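PDB 2FP3: caspase Nc subunit 1, which acts as an initiator cysteine protease in the caspase cascade that executes apoptosis, including steroid-triggered cell death during insect metamorphosis. Local coordinates for residues K84-L96 against S253-A267. The protein carries 2 engineered substitutions. Numbering follows the deposited sequence.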
loop_
_atom_site.group_PDB
_atom_site.type_symbol
_atom_site.label_atom_id
_atom_site.label_comp_id
_atom_site.label_asym_id
_atom_site.label_seq_id
_atom_site.Cartn_x
_atom_site.Cartn_y
_atom_site.Cartn_z
ATOM N N LYS A 84 4.400 -1.092 -14.956
ATOM C CA LYS A 84 3.191 -0.329 -15.232
ATOM C C LYS A 84 2.539 0.058 -13.906
ATOM O O LYS A 84 1.913 1.114 -13.790
ATOM C CB LYS A 84 2.216 -1.164 -16.071
ATOM C CG LYS A 84 1.261 -0.350 -16.944
ATOM C CD LYS A 84 0.306 0.523 -16.136
ATOM C CE LYS A 84 -0.674 1.247 -17.051
ATOM N NZ LYS A 84 -1.660 2.073 -16.307
ATOM N N ASP A 85 2.688 -0.805 -12.905
ATOM C CA ASP A 85 2.118 -0.540 -11.593
ATOM C C ASP A 85 2.920 0.556 -10.877
ATOM O O ASP A 85 2.356 1.477 -10.280
ATOM C CB ASP A 85 2.095 -1.823 -10.751
ATOM C CG ASP A 85 1.234 -2.920 -11.373
ATOM O OD1 ASP A 85 0.161 -2.599 -11.918
ATOM O OD2 ASP A 85 1.626 -4.105 -11.303
ATOM N N SER A 86 4.239 0.453 -10.945
ATOM C CA SER A 86 5.102 1.435 -10.319
ATOM C C SER A 86 4.739 2.838 -10.788
ATOM O O SER A 86 4.695 3.772 -9.986
ATOM C CB SER A 86 6.557 1.144 -10.667
ATOM O OG SER A 86 6.910 -0.160 -10.262
ATOM N N LYS A 87 4.477 2.974 -12.087
ATOM C CA LYS A 87 4.125 4.266 -12.669
ATOM C C LYS A 87 2.804 4.769 -12.103
ATOM O O LYS A 87 2.688 5.928 -11.700
ATOM C CB LYS A 87 4.010 4.159 -14.193
ATOM C CG LYS A 87 5.233 3.567 -14.890
ATOM C CD LYS A 87 4.975 3.372 -16.387
ATOM C CE LYS A 87 6.078 2.562 -17.068
ATOM N NZ LYS A 87 7.395 3.255 -17.069
ATOM N N SER A 88 1.803 3.898 -12.082
ATOM C CA SER A 88 0.494 4.263 -11.558
ATOM C C SER A 88 0.588 4.704 -10.094
ATOM O O SER A 88 0.078 5.761 -9.718
ATOM C CB SER A 88 -0.466 3.076 -11.672
ATOM O OG SER A 88 -0.685 2.707 -13.026
ATOM N N LEU A 89 1.244 3.897 -9.265
ATOM C CA LEU A 89 1.365 4.241 -7.857
ATOM C C LEU A 89 2.119 5.550 -7.670
ATOM O O LEU A 89 1.666 6.430 -6.931
ATOM C CB LEU A 89 2.055 3.112 -7.088
ATOM C CG LEU A 89 1.196 1.853 -6.906
ATOM C CD1 LEU A 89 2.059 0.693 -6.446
ATOM C CD2 LEU A 89 0.077 2.133 -5.916
ATOM N N ILE A 90 3.263 5.690 -8.337
ATOM C CA ILE A 90 4.036 6.916 -8.206
ATOM C C ILE A 90 3.193 8.110 -8.625
ATOM O O ILE A 90 3.063 9.080 -7.880
ATOM C CB ILE A 90 5.340 6.855 -9.039
ATOM C CG1 ILE A 90 6.321 5.893 -8.365
ATOM C CG2 ILE A 90 5.989 8.243 -9.129
ATOM C CD1 ILE A 90 7.479 5.454 -9.253
ATOM N N HIS A 91 2.605 8.040 -9.808
ATOM C CA HIS A 91 1.769 9.135 -10.273
ATOM C C HIS A 91 0.702 9.504 -9.232
ATOM O O HIS A 91 0.581 10.663 -8.833
ATOM C CB HIS A 91 1.079 8.763 -11.586
ATOM C CG HIS A 91 -0.039 9.689 -11.948
ATOM N ND1 HIS A 91 0.172 11.008 -12.284
ATOM C CD2 HIS A 91 -1.378 9.506 -11.955
ATOM C CE1 HIS A 91 -0.993 11.601 -12.478
ATOM N NE2 HIS A 91 -1.949 10.711 -12.283
ATOM N N LEU A 92 -0.070 8.512 -8.803
ATOM C CA LEU A 92 -1.128 8.728 -7.823
ATOM C C LEU A 92 -0.659 9.379 -6.526
ATOM O O LEU A 92 -1.315 10.301 -6.010
ATOM C CB LEU A 92 -1.807 7.402 -7.471
ATOM C CG LEU A 92 -2.742 7.446 -6.258
ATOM C CD1 LEU A 92 -3.922 8.339 -6.569
ATOM C CD2 LEU A 92 -3.215 6.032 -5.916
ATOM N N PHE A 93 0.462 8.903 -5.986
ATOM C CA PHE A 93 0.935 9.469 -4.737
ATOM C C PHE A 93 1.622 10.817 -4.875
ATOM O O PHE A 93 1.729 11.562 -3.893
ATOM C CB PHE A 93 1.779 8.445 -3.965
ATOM C CG PHE A 93 0.942 7.362 -3.334
ATOM C CD1 PHE A 93 0.675 6.180 -4.016
ATOM C CD2 PHE A 93 0.299 7.588 -2.119
ATOM C CE1 PHE A 93 -0.225 5.246 -3.509
ATOM C CE2 PHE A 93 -0.608 6.658 -1.601
ATOM C CZ PHE A 93 -0.870 5.483 -2.305
ATOM N N GLN A 94 2.072 11.148 -6.083
ATOM C CA GLN A 94 2.664 12.469 -6.298
ATOM C C GLN A 94 1.525 13.479 -6.206
ATOM O O GLN A 94 1.690 14.565 -5.666
ATOM C CB GLN A 94 3.315 12.576 -7.669
ATOM C CG GLN A 94 4.676 11.924 -7.751
ATOM C CD GLN A 94 5.402 12.275 -9.028
ATOM O OE1 GLN A 94 4.842 12.173 -10.126
ATOM N NE2 GLN A 94 6.660 12.687 -8.898
ATOM N N GLU A 95 0.361 13.099 -6.726
ATOM C CA GLU A 95 -0.807 13.958 -6.696
ATOM C C GLU A 95 -1.382 14.017 -5.282
ATOM O O GLU A 95 -2.137 14.937 -4.948
ATOM C CB GLU A 95 -1.854 13.444 -7.684
ATOM C CG GLU A 95 -1.308 13.278 -9.091
ATOM C CD GLU A 95 -0.927 14.602 -9.741
ATOM O OE1 GLU A 95 -0.050 14.595 -10.632
ATOM O OE2 GLU A 95 -1.506 15.644 -9.375
ATOM N N LEU A 96 -1.049 13.033 -4.449
ATOM C CA LEU A 96 -1.528 13.070 -3.069
ATOM C C LEU A 96 -0.475 13.811 -2.249
ATOM O O LEU A 96 -0.592 13.961 -1.040
ATOM C CB LEU A 96 -1.740 11.657 -2.511
ATOM C CG LEU A 96 -2.794 10.792 -3.204
ATOM C CD1 LEU A 96 -2.999 9.510 -2.415
ATOM C CD2 LEU A 96 -4.097 11.546 -3.313
ATOM N N SER A 253 -1.977 -6.819 -10.108
ATOM C CA SER A 253 -1.794 -5.688 -11.010
ATOM C C SER A 253 -3.144 -5.057 -11.322
ATOM O O SER A 253 -3.254 -3.838 -11.447
ATOM C CB SER A 253 -1.122 -6.147 -12.312
ATOM O OG SER A 253 0.174 -6.674 -12.069
ATOM N N TRP A 254 -4.170 -5.895 -11.442
ATOM C CA TRP A 254 -5.520 -5.425 -11.727
ATOM C C TRP A 254 -6.065 -4.739 -10.475
ATOM O O TRP A 254 -6.764 -3.729 -10.553
ATOM C CB TRP A 254 -6.411 -6.604 -12.122
ATOM C CG TRP A 254 -7.663 -6.184 -12.807
ATOM C CD1 TRP A 254 -8.941 -6.433 -12.403
ATOM C CD2 TRP A 254 -7.765 -5.426 -14.021
ATOM N NE1 TRP A 254 -9.836 -5.878 -13.288
ATOM C CE2 TRP A 254 -9.141 -5.256 -14.291
ATOM C CE3 TRP A 254 -6.828 -4.876 -14.906
ATOM C CZ2 TRP A 254 -9.605 -4.554 -15.411
ATOM C CZ3 TRP A 254 -7.290 -4.178 -16.020
ATOM C CH2 TRP A 254 -8.666 -4.025 -16.262
ATOM N N TYR A 255 -5.733 -5.306 -9.318
ATOM C CA TYR A 255 -6.132 -4.748 -8.033
ATOM C C TYR A 255 -5.519 -3.350 -7.926
ATOM O O TYR A 255 -6.210 -2.367 -7.645
ATOM C CB TYR A 255 -5.592 -5.620 -6.900
ATOM C CG TYR A 255 -5.780 -5.011 -5.534
ATOM C CD1 TYR A 255 -6.976 -5.170 -4.838
ATOM C CD2 TYR A 255 -4.762 -4.271 -4.934
ATOM C CE1 TYR A 255 -7.156 -4.616 -3.577
ATOM C CE2 TYR A 255 -4.933 -3.708 -3.668
ATOM C CZ TYR A 255 -6.132 -3.891 -2.994
ATOM O OH TYR A 255 -6.298 -3.388 -1.722
ATOM N N ILE A 256 -4.209 -3.275 -8.154
ATOM C CA ILE A 256 -3.481 -2.013 -8.098
ATOM C C ILE A 256 -4.024 -0.970 -9.065
ATOM O O ILE A 256 -4.217 0.192 -8.691
ATOM C CB ILE A 256 -1.991 -2.216 -8.403
ATOM C CG1 ILE A 256 -1.312 -2.882 -7.215
ATOM C CG2 ILE A 256 -1.325 -0.881 -8.685
ATOM C CD1 ILE A 256 0.121 -3.236 -7.481
ATOM N N GLN A 257 -4.263 -1.373 -10.307
ATOM C CA GLN A 257 -4.774 -0.431 -11.292
ATOM C C GLN A 257 -6.135 0.111 -10.888
ATOM O O GLN A 257 -6.365 1.324 -10.919
ATOM C CB GLN A 257 -4.857 -1.090 -12.671
ATOM C CG GLN A 257 -3.496 -1.490 -13.230
ATOM C CD GLN A 257 -2.524 -0.322 -13.300
ATOM O OE1 GLN A 257 -1.381 -0.422 -12.846
ATOM N NE2 GLN A 257 -2.974 0.791 -13.871
ATOM N N LYS A 258 -7.031 -0.788 -10.494
ATOM C CA LYS A 258 -8.372 -0.402 -10.090
ATOM C C LYS A 258 -8.287 0.505 -8.867
ATOM O O LYS A 258 -9.066 1.454 -8.714
ATOM C CB LYS A 258 -9.199 -1.647 -9.768
ATOM C CG LYS A 258 -10.691 -1.412 -9.880
ATOM C CD LYS A 258 -11.074 -0.990 -11.296
ATOM C CE LYS A 258 -12.534 -0.561 -11.373
ATOM N NZ LYS A 258 -12.957 -0.157 -12.742
ATOM N N PHE A 259 -7.331 0.200 -7.991
ATOM C CA PHE A 259 -7.130 0.996 -6.790
ATOM C C PHE A 259 -6.769 2.434 -7.153
ATOM O O PHE A 259 -7.371 3.385 -6.648
ATOM C CB PHE A 259 -6.015 0.397 -5.937
ATOM C CG PHE A 259 -5.662 1.232 -4.746
ATOM C CD1 PHE A 259 -6.617 1.514 -3.771
ATOM C CD2 PHE A 259 -4.382 1.757 -4.604
ATOM C CE1 PHE A 259 -6.301 2.307 -2.672
ATOM C CE2 PHE A 259 -4.060 2.552 -3.504
ATOM C CZ PHE A 259 -5.020 2.826 -2.541
ATOM N N CYS A 260 -5.778 2.589 -8.027
ATOM C CA CYS A 260 -5.351 3.912 -8.443
ATOM C C CYS A 260 -6.473 4.633 -9.164
ATOM O O CYS A 260 -6.629 5.849 -9.015
ATOM C CB CYS A 260 -4.127 3.818 -9.346
ATOM S SG CYS A 260 -2.647 3.209 -8.505
ATOM N N GLN A 261 -7.263 3.895 -9.944
ATOM C CA GLN A 261 -8.370 4.524 -10.656
ATOM C C GLN A 261 -9.367 5.072 -9.648
ATOM O O GLN A 261 -9.745 6.245 -9.720
ATOM C CB GLN A 261 -9.072 3.527 -11.589
ATOM C CG GLN A 261 -8.145 2.858 -12.597
ATOM C CD GLN A 261 -8.885 2.010 -13.628
ATOM O OE1 GLN A 261 -9.780 1.231 -13.289
ATOM N NE2 GLN A 261 -8.497 2.152 -14.895
ATOM N N VAL A 262 -9.783 4.221 -8.708
ATOM C CA VAL A 262 -10.746 4.599 -7.669
ATOM C C VAL A 262 -10.196 5.722 -6.791
ATOM O O VAL A 262 -10.931 6.616 -6.373
ATOM C CB VAL A 262 -11.098 3.390 -6.764
ATOM C CG1 VAL A 262 -12.038 3.831 -5.634
ATOM C CG2 VAL A 262 -11.735 2.283 -7.604
ATOM N N MET A 263 -8.901 5.660 -6.493
ATOM C CA MET A 263 -8.273 6.695 -5.693
ATOM C C MET A 263 -8.349 8.009 -6.479
ATOM O O MET A 263 -8.757 9.035 -5.941
ATOM C CB MET A 263 -6.808 6.331 -5.414
ATOM C CG MET A 263 -6.603 5.323 -4.296
ATOM S SD MET A 263 -6.954 6.049 -2.670
ATOM C CE MET A 263 -5.383 6.859 -2.345
ATOM N N ALA A 264 -7.974 7.963 -7.754
ATOM C CA ALA A 264 -7.990 9.144 -8.609
ATOM C C ALA A 264 -9.347 9.834 -8.671
ATOM O O ALA A 264 -9.421 11.063 -8.657
ATOM C CB ALA A 264 -7.548 8.773 -10.013
ATOM N N ASP A 265 -10.421 9.050 -8.734
ATOM C CA ASP A 265 -11.756 9.628 -8.821
ATOM C C ASP A 265 -12.434 9.925 -7.490
ATOM O O ASP A 265 -13.305 10.794 -7.423
ATOM C CB ASP A 265 -12.666 8.728 -9.664
ATOM C CG ASP A 265 -12.132 8.515 -11.090
ATOM O OD1 ASP A 265 -11.739 9.512 -11.741
ATOM O OD2 ASP A 265 -12.115 7.355 -11.562
ATOM N N HIS A 266 -12.032 9.249 -6.417
ATOM C CA HIS A 266 -12.701 9.484 -5.145
ATOM C C HIS A 266 -11.896 9.925 -3.927
ATOM O O HIS A 266 -12.482 10.262 -2.902
ATOM C CB HIS A 266 -13.507 8.244 -4.779
ATOM C CG HIS A 266 -14.457 7.813 -5.847
ATOM N ND1 HIS A 266 -14.231 6.708 -6.643
ATOM C CD2 HIS A 266 -15.625 8.351 -6.266
ATOM C CE1 HIS A 266 -15.222 6.586 -7.506
ATOM N NE2 HIS A 266 -16.081 7.570 -7.298
ATOM N N ALA A 267 -10.574 9.924 -4.017
ATOM C CA ALA A 267 -9.752 10.334 -2.882
ATOM C C ALA A 267 -10.096 11.737 -2.351
ATOM O O ALA A 267 -9.943 12.023 -1.168
ATOM C CB ALA A 267 -8.270 10.261 -3.261
#
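Leu92 reaches across from helix 84-95 as a knob into the hole formed by Phe259, Cys260, Met263 and Ala264 of helix 253-266. Its CG lies trans to the backbone N (chi1 168°), and both methyls abut Met263 CB, CD2 at 3.6 Å, the two side chains running nearly perpendicular. Cys260, a wall of that hole, also packs its SG 3.8 Å from Ser88 CB, with Leu89 CD2 and Leu92 CD2 at similar range. Met263 lays its CG over one face of the Phe259 ring, toward the rim, and bends at chi2 and chi3 to bring CE to 3.6 Å from Leu96 CD1. Phe93 CZ approaches the edge of that same Phe259 ring.

At the N-terminal end the packing turns polar. Ser253 OG donates to Asp85 OD2 (3.0 Å), which accepts on its syn lone pair, while Asp85 CB rests against Ile256. The Gln257 amide lies nearly coplanar with this carboxylate, 27° between planes, and its end comes among Asp85, Ser88 and Lys84.

The helices run side by side in the same direction, their segment axes approaching to 9.7 Å at a crossing angle of 21°, on one side of the central sheet of the caspase domain; Leu89 and Ile256 both touch Met135 of strand 130-139. The polar end is the one toward the active site, the Ser253 side chain lying about 9 Å from that of His137, probably the catalytic histidine. The chemistry thus divides along the helices: an apolar seam with one central knob, and a polar end where a serine hydroxyl gives one hydrogen bond to a buried carboxylate, with the Gln257 amide beside it.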